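Local coordinates for superoxide dismutase [Mn/Fe] (PDB 1UES), which catalyses the dismutation of superoxide into oxygen and hydrogen peroxide at a single manganese or iron ion in each subunit of its homodimer, at residues T71-L76 with W123-S128. The protein carries 1 engineered substitution. Numbering follows the deposited sequence.
Sequences TLNHNL and WVWLAS. With MN (manganese (II) ion), chain E.
N73 is in contact with two indoles at once, W123 through its CB and amide plane and W125 through its carbonyl tip. Its CB lies 3.4 Å from the centroid of the W123 six-membered ring and 17° off the ring normal, which identifies a CH-pi contact over the face. With CG anti to the carbonyl carbon, the amide follows CB over the same indole, stacked at a shallow tilt to the ring. OD1 of N73 accepts a bent hydrogen bond from W125 NE1 (2.9 Å, N-H...O angle 137°); the oxygen lies close to the plane of the indole, whereas the donor sits above the carbonyl plane. ND2 donates to the backbone O of G143, so both ends of the amide are satisfied, which is consistent with one amide orientation, OD1 toward W125.

Through this contact helix 62-79 of the alpha-hairpin domain meets the central strand, 122-128, of the three-stranded antiparallel sheet of the C-terminal domain, the two-domain architecture of iron/manganese superoxide dismutases. H74 NE2 binds the manganese at 2.2 Å, alongside H27, D157, H161 and a water. W123 points its CZ2-CH2 edge at one imidazole face, with centroids 4.8 Å apart and planes at 84°, a T-shaped pair. Second-shell Q70 receives hydrogen bonds from both rings, its backbone O from H74 ND1 and its OE1 from W123 NE1, consistent with fixing their orientations. Three residues on from N73, L76 brings CD1 to 3.5 Å from W125 CH2, an apolar contact on the benzo ring of the indole.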
loop_
_atom_site.group_PDB
_atom_site.type_symbol
_atom_site.label_atom_id
_atom_site.label_comp_id
_atom_site.label_asym_id
_atom_site.label_seq_id
_atom_site.Cartn_x
_atom_site.Cartn_y
_atom_site.Cartn_z
ATOM N N THR A 71 4.195 -3.792 13.829
ATOM C CA THR A 71 5.392 -3.908 14.643
ATOM C C THR A 71 5.874 -5.347 14.645
ATOM O O THR A 71 7.030 -5.619 14.376
ATOM C CB THR A 71 5.162 -3.417 16.084
ATOM O OG1 THR A 71 4.807 -2.044 16.038
ATOM C CG2 THR A 71 6.413 -3.528 16.914
ATOM N N LEU A 72 4.974 -6.286 14.896
ATOM C CA LEU A 72 5.389 -7.670 14.908
ATOM C C LEU A 72 5.904 -8.150 13.547
ATOM O O LEU A 72 6.924 -8.834 13.467
ATOM C CB LEU A 72 4.220 -8.547 15.364
ATOM C CG LEU A 72 4.554 -10.031 15.289
ATOM C CD1 LEU A 72 5.689 -10.353 16.239
ATOM C CD2 LEU A 72 3.307 -10.863 15.603
ATOM N N ASN A 73 5.205 -7.783 12.481
ATOM C CA ASN A 73 5.606 -8.202 11.156
ATOM C C ASN A 73 7.030 -7.697 10.869
ATOM O O ASN A 73 7.869 -8.440 10.372
ATOM C CB ASN A 73 4.646 -7.643 10.070
ATOM C CG ASN A 73 3.379 -8.483 9.911
ATOM O OD1 ASN A 73 3.451 -9.699 9.960
ATOM N ND2 ASN A 73 2.232 -7.831 9.712
ATOM N N HIS A 74 7.299 -6.436 11.166
ATOM C CA HIS A 74 8.625 -5.900 10.866
ATOM C C HIS A 74 9.682 -6.504 11.742
ATOM O O HIS A 74 10.798 -6.706 11.288
ATOM C CB HIS A 74 8.637 -4.382 10.983
ATOM C CG HIS A 74 7.902 -3.715 9.868
ATOM N ND1 HIS A 74 6.553 -3.468 9.916
ATOM C CD2 HIS A 74 8.317 -3.298 8.654
ATOM C CE1 HIS A 74 6.155 -2.925 8.779
ATOM N NE2 HIS A 74 7.209 -2.808 7.993
ATOM N N ASN A 75 9.351 -6.770 13.005
ATOM C CA ASN A 75 10.334 -7.366 13.894
ATOM C C ASN A 75 10.815 -8.701 13.365
ATOM O O ASN A 75 12.011 -8.958 13.365
ATOM C CB ASN A 75 9.783 -7.502 15.314
ATOM C CG ASN A 75 9.668 -6.154 16.020
ATOM O OD1 ASN A 75 10.137 -5.134 15.505
ATOM N ND2 ASN A 75 9.055 -6.145 17.211
ATOM N N LEU A 76 9.900 -9.544 12.900
ATOM C CA LEU A 76 10.263 -10.828 12.326
ATOM C C LEU A 76 10.948 -10.651 10.964
ATOM O O LEU A 76 11.895 -11.350 10.610
ATOM C CB LEU A 76 9.000 -11.673 12.166
ATOM C CG LEU A 76 8.368 -12.049 13.523
ATOM C CD1 LEU A 76 6.980 -12.583 13.310
ATOM C CD2 LEU A 76 9.249 -13.084 14.256
ATOM N N TRP A 123 1.533 -8.613 3.313
ATOM C CA TRP A 123 2.638 -9.537 3.571
ATOM C C TRP A 123 2.337 -10.934 3.081
ATOM O O TRP A 123 1.192 -11.362 3.167
ATOM C CB TRP A 123 2.863 -9.681 5.071
ATOM C CG TRP A 123 3.029 -8.397 5.790
ATOM C CD1 TRP A 123 2.037 -7.509 6.128
ATOM C CD2 TRP A 123 4.260 -7.827 6.254
ATOM N NE1 TRP A 123 2.578 -6.419 6.772
ATOM C CE2 TRP A 123 3.933 -6.588 6.862
ATOM C CE3 TRP A 123 5.603 -8.235 6.222
ATOM C CZ2 TRP A 123 4.905 -5.752 7.431
ATOM C CZ3 TRP A 123 6.573 -7.394 6.791
ATOM C CH2 TRP A 123 6.209 -6.172 7.384
ATOM N N VAL A 124 3.346 -11.636 2.558
ATOM C CA VAL A 124 3.124 -13.034 2.198
ATOM C C VAL A 124 3.884 -13.742 3.350
ATOM O O VAL A 124 5.002 -13.354 3.721
ATOM C CB VAL A 124 3.678 -13.400 0.795
ATOM C CG1 VAL A 124 5.085 -12.941 0.637
ATOM C CG2 VAL A 124 3.554 -14.905 0.571
ATOM N N TRP A 125 3.225 -14.717 3.954
ATOM C CA TRP A 125 3.779 -15.434 5.096
ATOM C C TRP A 125 3.884 -16.941 4.887
ATOM O O TRP A 125 3.016 -17.547 4.257
ATOM C CB TRP A 125 2.862 -15.185 6.311
ATOM C CG TRP A 125 3.245 -14.016 7.174
ATOM C CD1 TRP A 125 2.616 -12.795 7.261
ATOM C CD2 TRP A 125 4.340 -13.969 8.086
ATOM N NE1 TRP A 125 3.272 -11.992 8.190
ATOM C CE2 TRP A 125 4.330 -12.689 8.704
ATOM C CE3 TRP A 125 5.335 -14.884 8.445
ATOM C CZ2 TRP A 125 5.285 -12.309 9.659
ATOM C CZ3 TRP A 125 6.289 -14.505 9.393
ATOM C CH2 TRP A 125 6.257 -13.226 9.990
ATOM N N LEU A 126 4.965 -17.527 5.389
ATOM C CA LEU A 126 5.114 -18.970 5.394
ATOM C C LEU A 126 4.793 -19.208 6.878
ATOM O O LEU A 126 5.384 -18.581 7.754
ATOM C CB LEU A 126 6.530 -19.417 5.085
ATOM C CG LEU A 126 6.736 -20.918 5.349
ATOM C CD1 LEU A 126 5.867 -21.750 4.392
ATOM C CD2 LEU A 126 8.189 -21.255 5.197
ATOM N N ALA A 127 3.807 -20.053 7.152
ATOM C CA ALA A 127 3.419 -20.314 8.531
ATOM C C ALA A 127 3.271 -21.821 8.789
ATOM O O ALA A 127 3.163 -22.610 7.853
ATOM C CB ALA A 127 2.102 -19.601 8.834
ATOM N N SER A 128 3.323 -22.230 10.055
ATOM C CA SER A 128 3.143 -23.647 10.377
ATOM C C SER A 128 2.087 -23.786 11.482
ATOM O O SER A 128 1.838 -22.832 12.238
ATOM C CB SER A 128 4.459 -24.283 10.856
ATOM O OG SER A 128 4.966 -23.653 12.020
HETATM MN MN MN E . 7.172 -2.532 5.811
HETATM O O HOH W 1 5.023 -3.163 5.831
#